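Local coordinates for protein ferritin heavy chain (Trichoplusia ni, PDB 1Z6O) that oxidises ferrous iron and takes it up for storage in a soluble, non-toxic form, as ferric hydroxide inside a 24-subunit shell built with light chains, at residues 100-105 with 109-114; 23-28 with 76-81; 129-132 with 136-139. One frame throughout, in Å; residues are numbered along the deposited sequence.

Contact 1 (100-105 with 109-114); sequences SSWKGG and LEHALS
Two different first torsions bring the rings of Trp-102 and His-111 together: the indole has CG anti to its carbonyl carbon (chi1 -66°), whereas the imidazole swings out with CG opposite the backbone N (chi1 -179°). As a result the indole nitrogen faces the imidazole rim, and NE1 of Trp-102 donates to ND1 of His-111 over 2.9 Å. The bond is fairly straight, with 160° at the hydrogen, and each nitrogen lies close to the plane of the other ring. The rings therefore meet rim to rim rather than stacking, their planes only moderately inclined and the centroids of the indole five-membered ring and the imidazole 5.2 Å apart. Since ND1 accepts this bond, the imidazole is probably neutral with its proton on NE2. Beyond the bonded pair, CZ2 of Trp-102 comes within 4.1 Å of CE1 of His-111, a looser contact along the same rim.

The site lies where the long loop leading away from helix 54-80 enters helix 105-132, the third long helix of the ferritin four-helix bundle. Gly-104 occupies the N-cap position, and the backbone of Gly-105 opens the helix: Leu-109 N bonds to Gly-105 O at 2.9 Å in the first turn. The same carbonyl oxygen is approached by the Leu-109 side chain, whose CG lies 3.3 Å from Gly-105 O. That leucine then runs inward against Phe-56, Leu-59 and Leu-160 of two other bundle helices. The amide of Gly-105 bonds to the carboxylate of Glu-179, which ties the helix start to the short helix 175-186. Met-42 of helix 19-47 packs against both Trp-102 and His-111.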
ATOM      1  N   SER M 100      39.229  -8.114 -43.901  1.00 18.78           N
ATOM      2  CA  SER M 100      38.881  -9.013 -42.805  1.00 21.36           C
ATOM      3  C   SER M 100      39.803  -8.904 -41.600  1.00 21.94           C
ATOM      4  O   SER M 100      39.591  -9.574 -40.588  1.00 21.86           O
ATOM      5  CB  SER M 100      38.863 -10.462 -43.305  1.00 24.48           C
ATOM      6  OG  SER M 100      40.158 -10.854 -43.720  1.00 31.52           O
ATOM      7  N   SER M 101      40.814  -8.048 -41.692  1.00 19.45           N
ATOM      8  CA  SER M 101      41.744  -7.883 -40.579  1.00 19.28           C
ATOM      9  C   SER M 101      42.176  -6.425 -40.441  1.00 20.35           C
ATOM     10  O   SER M 101      42.238  -5.706 -41.435  1.00 19.36           O
ATOM     11  CB  SER M 101      42.979  -8.768 -40.807  1.00 27.51           C
ATOM     12  OG  SER M 101      43.867  -8.663 -39.712  1.00 34.87           O
ATOM     13  N   TRP M 102      42.462  -6.004 -39.209  1.00 17.66           N
ATOM     14  CA  TRP M 102      42.897  -4.638 -38.898  1.00 19.60           C
ATOM     15  C   TRP M 102      44.039  -4.749 -37.887  1.00 21.55           C
ATOM     16  O   TRP M 102      44.038  -5.643 -37.043  1.00 20.88           O
ATOM     17  CB  TRP M 102      41.731  -3.825 -38.287  1.00 18.24           C
ATOM     18  CG  TRP M 102      40.612  -3.591 -39.282  1.00 18.24           C
ATOM     19  CD1 TRP M 102      40.454  -2.506 -40.107  1.00 18.49           C
ATOM     20  CD2 TRP M 102      39.611  -4.540 -39.672  1.00 16.15           C
ATOM     21  NE1 TRP M 102      39.421  -2.733 -40.994  1.00 18.45           N
ATOM     22  CE2 TRP M 102      38.891  -3.975 -40.749  1.00 16.48           C
ATOM     23  CE3 TRP M 102      39.259  -5.824 -39.218  1.00 16.75           C
ATOM     24  CZ2 TRP M 102      37.842  -4.649 -41.385  1.00 16.52           C
ATOM     25  CZ3 TRP M 102      38.211  -6.498 -39.853  1.00 17.75           C
ATOM     26  CH2 TRP M 102      37.518  -5.907 -40.926  1.00 17.97           C
ATOM     27  N   LYS M 103      45.009  -3.846 -37.959  1.00 19.23           N
ATOM     28  CA  LYS M 103      46.140  -3.903 -37.032  1.00 26.83           C
ATOM     29  C   LYS M 103      45.729  -3.671 -35.581  1.00 29.12           C
ATOM     30  O   LYS M 103      46.269  -4.290 -34.669  1.00 35.39           O
ATOM     31  CB  LYS M 103      47.207  -2.883 -37.433  1.00 36.61           C
ATOM     32  CG  LYS M 103      47.843  -3.186 -38.779  1.00 60.55           C
ATOM     33  CD  LYS M 103      48.898  -2.148 -39.149  1.00 75.94           C
ATOM     34  CE  LYS M 103      49.435  -2.379 -40.556  1.00 81.18           C
ATOM     35  NZ  LYS M 103      50.460  -1.362 -40.937  1.00 87.84           N
ATOM     36  N   GLY M 104      44.769  -2.785 -35.367  1.00 24.48           N
ATOM     37  CA  GLY M 104      44.315  -2.513 -34.014  1.00 21.31           C
ATOM     38  C   GLY M 104      43.029  -1.712 -34.050  1.00 21.08           C
ATOM     39  O   GLY M 104      42.461  -1.499 -35.128  1.00 18.38           O
ATOM     40  N   GLY M 105      42.572  -1.272 -32.883  1.00 18.47           N
ATOM     41  CA  GLY M 105      41.345  -0.499 -32.800  1.00 18.52           C
ATOM     42  C   GLY M 105      41.387   0.791 -33.606  1.00 19.54           C
ATOM     43  O   GLY M 105      40.397   1.155 -34.233  1.00 18.49           O
ATOM     44  N   LEU M 109      38.669   1.876 -36.409  1.00 15.39           N
ATOM     45  CA  LEU M 109      37.856   3.090 -36.258  1.00 16.46           C
ATOM     46  C   LEU M 109      38.039   4.016 -37.464  1.00 16.53           C
ATOM     47  O   LEU M 109      37.075   4.625 -37.941  1.00 16.50           O
ATOM     48  CB  LEU M 109      38.233   3.842 -34.971  1.00 15.53           C
ATOM     49  CG  LEU M 109      37.806   3.166 -33.659  1.00 17.62           C
ATOM     50  CD1 LEU M 109      38.492   3.856 -32.475  1.00 16.64           C
ATOM     51  CD2 LEU M 109      36.274   3.231 -33.517  1.00 18.60           C
ATOM     52  N   GLU M 110      39.272   4.132 -37.958  1.00 16.27           N
ATOM     53  CA  GLU M 110      39.523   4.992 -39.118  1.00 16.86           C
ATOM     54  C   GLU M 110      38.883   4.414 -40.370  1.00 17.16           C
ATOM     55  O   GLU M 110      38.402   5.153 -41.232  1.00 16.98           O
ATOM     56  CB  GLU M 110      41.033   5.183 -39.331  1.00 17.94           C
ATOM     57  CG  GLU M 110      41.681   6.017 -38.210  1.00 19.20           C
ATOM     58  CD  GLU M 110      43.153   6.340 -38.490  1.00 35.71           C
ATOM     59  OE1 GLU M 110      43.797   5.592 -39.250  1.00 35.63           O
ATOM     60  OE2 GLU M 110      43.676   7.326 -37.936  1.00 31.51           O
ATOM     61  N   HIS M 111      38.885   3.091 -40.483  1.00 15.63           N
ATOM     62  CA  HIS M 111      38.252   2.451 -41.634  1.00 16.56           C
ATOM     63  C   HIS M 111      36.732   2.698 -41.524  1.00 18.54           C
ATOM     64  O   HIS M 111      36.080   3.044 -42.508  1.00 17.49           O
ATOM     65  CB  HIS M 111      38.542   0.938 -41.632  1.00 17.59           C
ATOM     66  CG  HIS M 111      37.949   0.207 -42.802  1.00 22.10           C
ATOM     67  ND1 HIS M 111      37.944  -1.167 -42.896  1.00 27.08           N
ATOM     68  CD2 HIS M 111      37.333   0.660 -43.920  1.00 30.17           C
ATOM     69  CE1 HIS M 111      37.350  -1.530 -44.020  1.00 25.08           C
ATOM     70  NE2 HIS M 111      36.970  -0.441 -44.659  1.00 24.92           N
ATOM     71  N   ALA M 112      36.164   2.526 -40.328  1.00 15.22           N
ATOM     72  CA  ALA M 112      34.724   2.771 -40.150  1.00 16.41           C
ATOM     73  C   ALA M 112      34.383   4.228 -40.500  1.00 18.02           C
ATOM     74  O   ALA M 112      33.372   4.503 -41.150  1.00 17.05           O
ATOM     75  CB  ALA M 112      34.303   2.481 -38.704  1.00 15.49           C
ATOM     76  N   LEU M 113      35.217   5.161 -40.056  1.00 16.33           N
ATOM     77  CA  LEU M 113      34.976   6.579 -40.347  1.00 17.05           C
ATOM     78  C   LEU M 113      34.961   6.810 -41.866  1.00 19.60           C
ATOM     79  O   LEU M 113      34.113   7.529 -42.390  1.00 17.67           O
ATOM     80  CB  LEU M 113      36.062   7.448 -39.693  1.00 16.25           C
ATOM     81  CG  LEU M 113      36.034   8.965 -39.954  1.00 18.62           C
ATOM     82  CD1 LEU M 113      34.668   9.554 -39.557  1.00 17.60           C
ATOM     83  CD2 LEU M 113      37.166   9.630 -39.140  1.00 16.90           C
ATOM     84  N   SER M 114      35.901   6.190 -42.568  1.00 17.53           N
ATOM     85  CA  SER M 114      35.979   6.316 -44.022  1.00 20.84           C
ATOM     86  C   SER M 114      34.756   5.674 -44.705  1.00 20.25           C
ATOM     87  O   SER M 114      34.239   6.200 -45.692  1.00 19.72           O
ATOM     88  CB  SER M 114      37.282   5.664 -44.514  1.00 25.32           C
ATOM     89  OG  SER M 114      37.299   5.594 -45.922  1.00 42.85           O
TER

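Contact 2 (23-28 with 76-81)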
ATOM      1  N   ASN M  23      16.523   4.367 -59.049  1.00 17.81           N
ATOM      2  CA  ASN M  23      17.747   3.597 -59.231  1.00 17.97           C
ATOM      3  C   ASN M  23      18.816   3.986 -58.213  1.00 16.52           C
ATOM      4  O   ASN M  23      19.572   3.129 -57.758  1.00 17.13           O
ATOM      5  CB  ASN M  23      18.284   3.747 -60.666  1.00 19.57           C
ATOM      6  CG  ASN M  23      17.449   2.962 -61.678  1.00 29.06           C
ATOM      7  OD1 ASN M  23      16.695   2.062 -61.305  1.00 30.23           O
ATOM      8  ND2 ASN M  23      17.586   3.295 -62.955  1.00 31.60           N
ATOM      9  N   SER M  24      18.903   5.268 -57.862  1.00 15.77           N
ATOM     10  CA  SER M  24      19.889   5.684 -56.860  1.00 16.66           C
ATOM     11  C   SER M  24      19.532   5.080 -55.500  1.00 16.00           C
ATOM     12  O   SER M  24      20.420   4.721 -54.731  1.00 15.88           O
ATOM     13  CB  SER M  24      19.946   7.216 -56.724  1.00 19.30           C
ATOM     14  OG  SER M  24      20.519   7.787 -57.878  1.00 32.09           O
ATOM     15  N   MET M  25      18.238   4.983 -55.202  1.00 15.64           N
ATOM     16  CA  MET M  25      17.803   4.383 -53.937  1.00 16.42           C
ATOM     17  C   MET M  25      18.161   2.894 -53.917  1.00 15.27           C
ATOM     18  O   MET M  25      18.608   2.374 -52.894  1.00 15.45           O
ATOM     19  CB  MET M  25      16.286   4.537 -53.759  1.00 14.28           C
ATOM     20  CG  MET M  25      15.861   5.939 -53.353  1.00 15.13           C
ATOM     21  SD  MET M  25      16.201   6.227 -51.577  1.00 18.53           S
ATOM     22  CE  MET M  25      14.775   5.345 -50.843  1.00 17.34           C
ATOM     23  N   ARG M  26      17.958   2.201 -55.040  1.00 15.73           N
ATOM     24  CA  ARG M  26      18.281   0.772 -55.111  1.00 16.83           C
ATOM     25  C   ARG M  26      19.778   0.555 -54.885  1.00 19.07           C
ATOM     26  O   ARG M  26      20.195  -0.399 -54.215  1.00 17.59           O
ATOM     27  CB  ARG M  26      17.862   0.187 -56.478  1.00 17.42           C
ATOM     28  CG  ARG M  26      16.328   0.153 -56.703  1.00 19.46           C
ATOM     29  CD  ARG M  26      15.990  -0.353 -58.128  1.00 20.42           C
ATOM     30  NE  ARG M  26      16.502  -1.710 -58.305  1.00 18.58           N
ATOM     31  CZ  ARG M  26      15.801  -2.814 -58.065  1.00 21.24           C
ATOM     32  NH1 ARG M  26      14.542  -2.735 -57.656  1.00 17.45           N
ATOM     33  NH2 ARG M  26      16.377  -3.999 -58.187  1.00 19.91           N
ATOM     34  N   GLN M  27      20.592   1.440 -55.448  1.00 17.38           N
ATOM     35  CA  GLN M  27      22.033   1.332 -55.275  1.00 18.54           C
ATOM     36  C   GLN M  27      22.399   1.608 -53.808  1.00 18.84           C
ATOM     37  O   GLN M  27      23.296   0.973 -53.251  1.00 17.50           O
ATOM     38  CB  GLN M  27      22.748   2.329 -56.192  1.00 22.72           C
ATOM     39  CG  GLN M  27      24.259   2.258 -56.121  1.00 47.37           C
ATOM     40  CD  GLN M  27      24.927   3.026 -57.254  1.00 70.47           C
ATOM     41  OE1 GLN M  27      24.630   2.799 -58.433  1.00 75.57           O
ATOM     42  NE2 GLN M  27      25.834   3.936 -56.904  1.00 73.27           N
ATOM     43  N   GLN M  28      21.709   2.553 -53.178  1.00 15.65           N
ATOM     44  CA  GLN M  28      21.994   2.867 -51.773  1.00 16.50           C
ATOM     45  C   GLN M  28      21.657   1.666 -50.877  1.00 16.48           C
ATOM     46  O   GLN M  28      22.358   1.389 -49.904  1.00 17.28           O
ATOM     47  CB  GLN M  28      21.180   4.088 -51.316  1.00 15.48           C
ATOM     48  CG  GLN M  28      21.590   4.615 -49.930  1.00 17.09           C
ATOM     49  CD  GLN M  28      23.040   5.074 -49.921  1.00 25.10           C
ATOM     50  OE1 GLN M  28      23.495   5.698 -50.870  1.00 21.68           O
ATOM     51  NE2 GLN M  28      23.769   4.772 -48.846  1.00 19.12           N
ATOM     52  N   GLU M  76      11.536  -0.041 -47.109  1.00 15.63           N
ATOM     53  CA  GLU M  76      10.179   0.318 -46.676  1.00 16.95           C
ATOM     54  C   GLU M  76       9.710   1.609 -47.343  1.00 17.05           C
ATOM     55  O   GLU M  76       8.526   1.765 -47.634  1.00 15.32           O
ATOM     56  CB  GLU M  76      10.111   0.501 -45.149  1.00 19.19           C
ATOM     57  CG  GLU M  76      10.304  -0.793 -44.359  1.00 36.02           C
ATOM     58  CD  GLU M  76       9.085  -1.704 -44.401  1.00 59.42           C
ATOM     59  OE1 GLU M  76       9.243  -2.915 -44.137  1.00 70.24           O
ATOM     60  OE2 GLU M  76       7.965  -1.214 -44.680  1.00 63.98           O
ATOM     61  N   TYR M  77      10.625   2.549 -47.562  1.00 15.52           N
ATOM     62  CA  TYR M  77      10.232   3.805 -48.205  1.00 15.85           C
ATOM     63  C   TYR M  77       9.756   3.503 -49.638  1.00 16.69           C
ATOM     64  O   TYR M  77       8.709   3.983 -50.072  1.00 15.00           O
ATOM     65  CB  TYR M  77      11.415   4.794 -48.248  1.00 16.29           C
ATOM     66  CG  TYR M  77      10.977   6.151 -48.753  1.00 15.75           C
ATOM     67  CD1 TYR M  77      10.564   7.142 -47.861  1.00 16.92           C
ATOM     68  CD2 TYR M  77      10.842   6.395 -50.124  1.00 15.97           C
ATOM     69  CE1 TYR M  77      10.008   8.344 -48.321  1.00 16.74           C
ATOM     70  CE2 TYR M  77      10.286   7.591 -50.598  1.00 14.93           C
ATOM     71  CZ  TYR M  77       9.866   8.554 -49.688  1.00 17.21           C
ATOM     72  OH  TYR M  77       9.246   9.702 -50.133  1.00 16.47           O
ATOM     73  N   LEU M  78      10.526   2.714 -50.380  1.00 13.87           N
ATOM     74  CA  LEU M  78      10.125   2.373 -51.748  1.00 15.04           C
ATOM     75  C   LEU M  78       8.757   1.673 -51.758  1.00 16.50           C
ATOM     76  O   LEU M  78       7.911   1.957 -52.607  1.00 15.72           O
ATOM     77  CB  LEU M  78      11.177   1.461 -52.409  1.00 14.81           C
ATOM     78  CG  LEU M  78      12.562   2.093 -52.655  1.00 19.26           C
ATOM     79  CD1 LEU M  78      13.471   1.077 -53.348  1.00 17.75           C
ATOM     80  CD2 LEU M  78      12.422   3.350 -53.523  1.00 17.87           C
ATOM     81  N   LEU M  79       8.539   0.757 -50.818  1.00 14.17           N
ATOM     82  CA  LEU M  79       7.265   0.034 -50.756  1.00 14.99           C
ATOM     83  C   LEU M  79       6.108   0.995 -50.488  1.00 15.92           C
ATOM     84  O   LEU M  79       5.026   0.858 -51.068  1.00 15.71           O
ATOM     85  CB  LEU M  79       7.307  -1.038 -49.650  1.00 14.53           C
ATOM     86  CG  LEU M  79       8.238  -2.239 -49.907  1.00 16.29           C
ATOM     87  CD1 LEU M  79       8.464  -3.005 -48.591  1.00 16.27           C
ATOM     88  CD2 LEU M  79       7.614  -3.162 -50.978  1.00 15.07           C
ATOM     89  N   MET M  80       6.329   1.961 -49.599  1.00 14.49           N
ATOM     90  CA  MET M  80       5.288   2.937 -49.275  1.00 15.27           C
ATOM     91  C   MET M  80       4.897   3.756 -50.511  1.00 15.93           C
ATOM     92  O   MET M  80       3.732   4.130 -50.670  1.00 14.99           O
ATOM     93  CB  MET M  80       5.768   3.895 -48.168  1.00 15.99           C
ATOM     94  CG  MET M  80       4.826   5.094 -47.956  1.00 25.32           C
ATOM     95  SD  MET M  80       5.429   6.302 -46.744  1.00 33.21           S
ATOM     96  CE  MET M  80       6.775   7.087 -47.749  1.00 25.31           C
ATOM     97  N   ARG M  81       5.872   4.038 -51.375  1.00 14.58           N
ATOM     98  CA  ARG M  81       5.622   4.820 -52.592  1.00 14.39           C
ATOM     99  C   ARG M  81       5.014   3.994 -53.734  1.00 17.17           C
ATOM    100  O   ARG M  81       4.749   4.523 -54.818  1.00 17.50           O
ATOM    101  CB  ARG M  81       6.922   5.511 -53.058  1.00 14.23           C
ATOM    102  CG  ARG M  81       7.400   6.630 -52.096  1.00 14.32           C
ATOM    103  CD  ARG M  81       6.430   7.832 -52.095  1.00 16.54           C
ATOM    104  NE  ARG M  81       6.447   8.540 -53.382  1.00 16.85           N
ATOM    105  CZ  ARG M  81       7.352   9.455 -53.740  1.00 20.02           C
ATOM    106  NH1 ARG M  81       8.335   9.807 -52.910  1.00 15.15           N
ATOM    107  NH2 ARG M  81       7.290  10.012 -54.949  1.00 16.56           N
TER
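Met-25 lays its CB and terminal methyl against Leu-78 and meets Tyr-77 with that same methyl. Its chain bends at both chi2 and chi3 (-77° and -79°), which folds the methyl back so that CB and CE touch the same leucine branch. CB of Met-25 lies 4.0 Å from CD2 of Leu-78, and CE of Met-25 is 4.1 Å from that same CD2, as the two side chains run antiparallel alongside one another. Toward Tyr-77 the approach is closer to a right angle, with CE of Met-25 meeting CD2 of the ring at 4.1 Å. No hydrogen bond crosses this contact, and all three touching residues are buried.

The far end of the tyrosine ring is held in place by its hydroxyl, which bonds to His-140 ND1 and also accepts from Arg-81 NH1, 2.9 Å from Tyr-77 OH and near the guanidinium plane. Leu-141 of helix 139-168 touches both Met-25 and Tyr-77, and Leu-74 also packs on the methionine. Apolar packing of this kind is that of the antiparallel pair formed by helices 19-47 and 54-80, the first two long helices of the ferritin four-helix bundle.

Contact 3 (129-132 with 136-139); sequences ACED and FNDY
Glu-131 and Asn-137 lie alongside each other with their ends in a common direction, their carboxylate and amide planes turned 64° apart. The aliphatic stem of Glu-131 lies against the amide of Asn-137, with CG of Glu-131 3.8 Å from ND2 of Asn-137. With its CG opposite the backbone N (chi1 -180°), the asparagine also brings its amide carbon to 3.3 Å from Glu-131 O. The polar ends communicate through solvent. Water 3 accepts from Asn-137 ND2 at 2.9 Å and reaches Glu-131 OE2 weakly, while water 2 lies within bonding range of Asn-137 OD1 and Glu-131 OE2. Without the amide, as with an alanine here, the waters at Glu-131 OE2 would probably lose their hold on this side and a gap would open beside CG and O of Glu-131.

The backbones are tied more directly. Asp-138 N donates to Cys-130 O over 2.9 Å, almost straight at 174°, and water 1 bridges that carbonyl oxygen to Phe-136 O. Asn-137 O accepts from Arg-124 of a neighbouring heavy-chain subunit. Asp-138, centre of an inverse gamma turn, stands at the N-cap of the next helix, and its OD1 forms a salt bridge with Arg-81.

The short connection thus closes the end of helix 105-132 onto the start of helix 139-168, and a disulfide from Cys-130 to Cys-21 joins it to helix 19-47.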
ATOM      1  N   ALA M 129      20.126  13.311 -57.164  1.00 18.68           N
ATOM      2  CA  ALA M 129      19.378  12.650 -58.231  1.00 21.19           C
ATOM      3  C   ALA M 129      17.868  12.819 -58.054  1.00 26.34           C
ATOM      4  O   ALA M 129      17.141  13.056 -59.020  1.00 21.32           O
ATOM      5  CB  ALA M 129      19.726  11.152 -58.279  1.00 19.40           C
ATOM      6  N   CYS M 130      17.398  12.700 -56.815  1.00 17.89           N
ATOM      7  CA  CYS M 130      15.975  12.794 -56.530  1.00 16.63           C
ATOM      8  C   CYS M 130      15.435  14.211 -56.579  1.00 18.53           C
ATOM      9  O   CYS M 130      14.270  14.426 -56.905  1.00 18.91           O
ATOM     10  CB  CYS M 130      15.676  12.162 -55.157  1.00 17.30           C
ATOM     11  SG  CYS M 130      16.020  10.365 -55.149  1.00 19.94           S
ATOM     12  N   GLU M 131      16.279  15.179 -56.256  1.00 16.27           N
ATOM     13  CA  GLU M 131      15.845  16.568 -56.260  1.00 18.33           C
ATOM     14  C   GLU M 131      15.980  17.232 -57.624  1.00 25.29           C
ATOM     15  O   GLU M 131      15.115  17.999 -58.029  1.00 20.55           O
ATOM     16  CB  GLU M 131      16.670  17.392 -55.258  1.00 19.40           C
ATOM     17  CG  GLU M 131      16.310  18.879 -55.253  1.00 25.73           C
ATOM     18  CD  GLU M 131      16.853  19.618 -54.032  1.00 33.54           C
ATOM     19  OE1 GLU M 131      17.990  20.134 -54.099  1.00 28.45           O
ATOM     20  OE2 GLU M 131      16.141  19.672 -52.998  1.00 27.18           O
ATOM     21  N   ASP M 132      17.057  16.924 -58.334  1.00 20.23           N
ATOM     22  CA  ASP M 132      17.317  17.596 -59.599  1.00 27.33           C
ATOM     23  C   ASP M 132      16.822  16.987 -60.893  1.00 30.69           C
ATOM     24  O   ASP M 132      17.146  17.487 -61.962  1.00 29.92           O
ATOM     25  CB  ASP M 132      18.811  17.901 -59.709  1.00 27.73           C
ATOM     26  CG  ASP M 132      19.290  18.832 -58.594  1.00 35.71           C
ATOM     27  OD1 ASP M 132      18.548  19.777 -58.241  1.00 42.29           O
ATOM     28  OD2 ASP M 132      20.404  18.628 -58.082  1.00 42.50           O
ATOM     29  N   PHE M 136      10.771  15.679 -62.241  1.00 24.58           N
ATOM     30  CA  PHE M 136      10.091  15.473 -60.959  1.00 22.80           C
ATOM     31  C   PHE M 136      11.050  15.658 -59.787  1.00 21.73           C
ATOM     32  O   PHE M 136      11.996  14.891 -59.631  1.00 21.60           O
ATOM     33  CB  PHE M 136       9.531  14.039 -60.934  1.00 21.16           C
ATOM     34  CG  PHE M 136       8.608  13.744 -59.773  1.00 21.96           C
ATOM     35  CD1 PHE M 136       7.250  14.053 -59.848  1.00 22.95           C
ATOM     36  CD2 PHE M 136       9.097  13.127 -58.618  1.00 18.96           C
ATOM     37  CE1 PHE M 136       6.378  13.749 -58.785  1.00 23.39           C
ATOM     38  CE2 PHE M 136       8.239  12.816 -57.547  1.00 19.65           C
ATOM     39  CZ  PHE M 136       6.876  13.128 -57.629  1.00 19.79           C
ATOM     40  N   ASN M 137      10.811  16.688 -58.986  1.00 18.43           N
ATOM     41  CA  ASN M 137      11.626  16.959 -57.802  1.00 18.16           C
ATOM     42  C   ASN M 137      10.910  16.169 -56.693  1.00 18.00           C
ATOM     43  O   ASN M 137       9.786  16.507 -56.318  1.00 17.90           O
ATOM     44  CB  ASN M 137      11.586  18.461 -57.486  1.00 18.46           C
ATOM     45  CG  ASN M 137      12.419  18.831 -56.264  1.00 21.09           C
ATOM     46  OD1 ASN M 137      12.619  18.010 -55.356  1.00 19.51           O
ATOM     47  ND2 ASN M 137      12.891  20.075 -56.224  1.00 17.77           N
ATOM     48  N   ASP M 138      11.534  15.116 -56.180  1.00 17.14           N
ATOM     49  CA  ASP M 138      10.863  14.319 -55.149  1.00 17.34           C
ATOM     50  C   ASP M 138      11.064  14.947 -53.771  1.00 17.33           C
ATOM     51  O   ASP M 138      11.889  14.487 -52.974  1.00 15.73           O
ATOM     52  CB  ASP M 138      11.396  12.890 -55.164  1.00 16.55           C
ATOM     53  CG  ASP M 138      10.374  11.900 -54.644  1.00 20.38           C
ATOM     54  OD1 ASP M 138       9.781  12.168 -53.568  1.00 18.50           O
ATOM     55  OD2 ASP M 138      10.155  10.869 -55.313  1.00 18.63           O
ATOM     56  N   TYR M 139      10.287  15.990 -53.487  1.00 14.85           N
ATOM     57  CA  TYR M 139      10.432  16.722 -52.230  1.00 15.01           C
ATOM     58  C   TYR M 139      10.445  15.861 -50.973  1.00 15.04           C
ATOM     59  O   TYR M 139      11.294  16.035 -50.098  1.00 15.54           O
ATOM     60  CB  TYR M 139       9.305  17.752 -52.078  1.00 15.45           C
ATOM     61  CG  TYR M 139       9.241  18.759 -53.208  1.00 18.77           C
ATOM     62  CD1 TYR M 139       8.181  18.748 -54.114  1.00 21.07           C
ATOM     63  CD2 TYR M 139      10.234  19.727 -53.359  1.00 18.15           C
ATOM     64  CE1 TYR M 139       8.105  19.683 -55.149  1.00 24.31           C
ATOM     65  CE2 TYR M 139      10.170  20.672 -54.395  1.00 19.33           C
ATOM     66  CZ  TYR M 139       9.099  20.638 -55.279  1.00 23.61           C
ATOM     67  OH  TYR M 139       9.009  21.577 -56.279  1.00 25.92           O
TER
HETATM   68  O   HOH W   1      13.007  12.579 -58.698  1.00 20.01           O
HETATM   69  O   HOH W   2      13.612  18.681 -52.889  1.00 18.35           O
HETATM   70  O   HOH W   3      13.964  21.687 -54.080  1.00 29.27           O

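Contacts 2 and 3 sit together at one end of the bundle, their centres 13 Å apart, whereas contact 1 lies on the opposite side of the chain's centre, with about 35 Å between its centre and that of contact 3. The adjoining pair touch through the salt bridge from Arg-81 NH1 to Asp-138 OD1, 2.8 Å, and through packing of Ser-24 on Ala-129. Contacts 1 and 3 share helix 105-132 without touching. The iron bound by Glu-32, Glu-67 and His-70 lies between the two ends, about 12 Å from the side chain of Met-25 in contact 2 and about 14 Å from that of His-111 in contact 1.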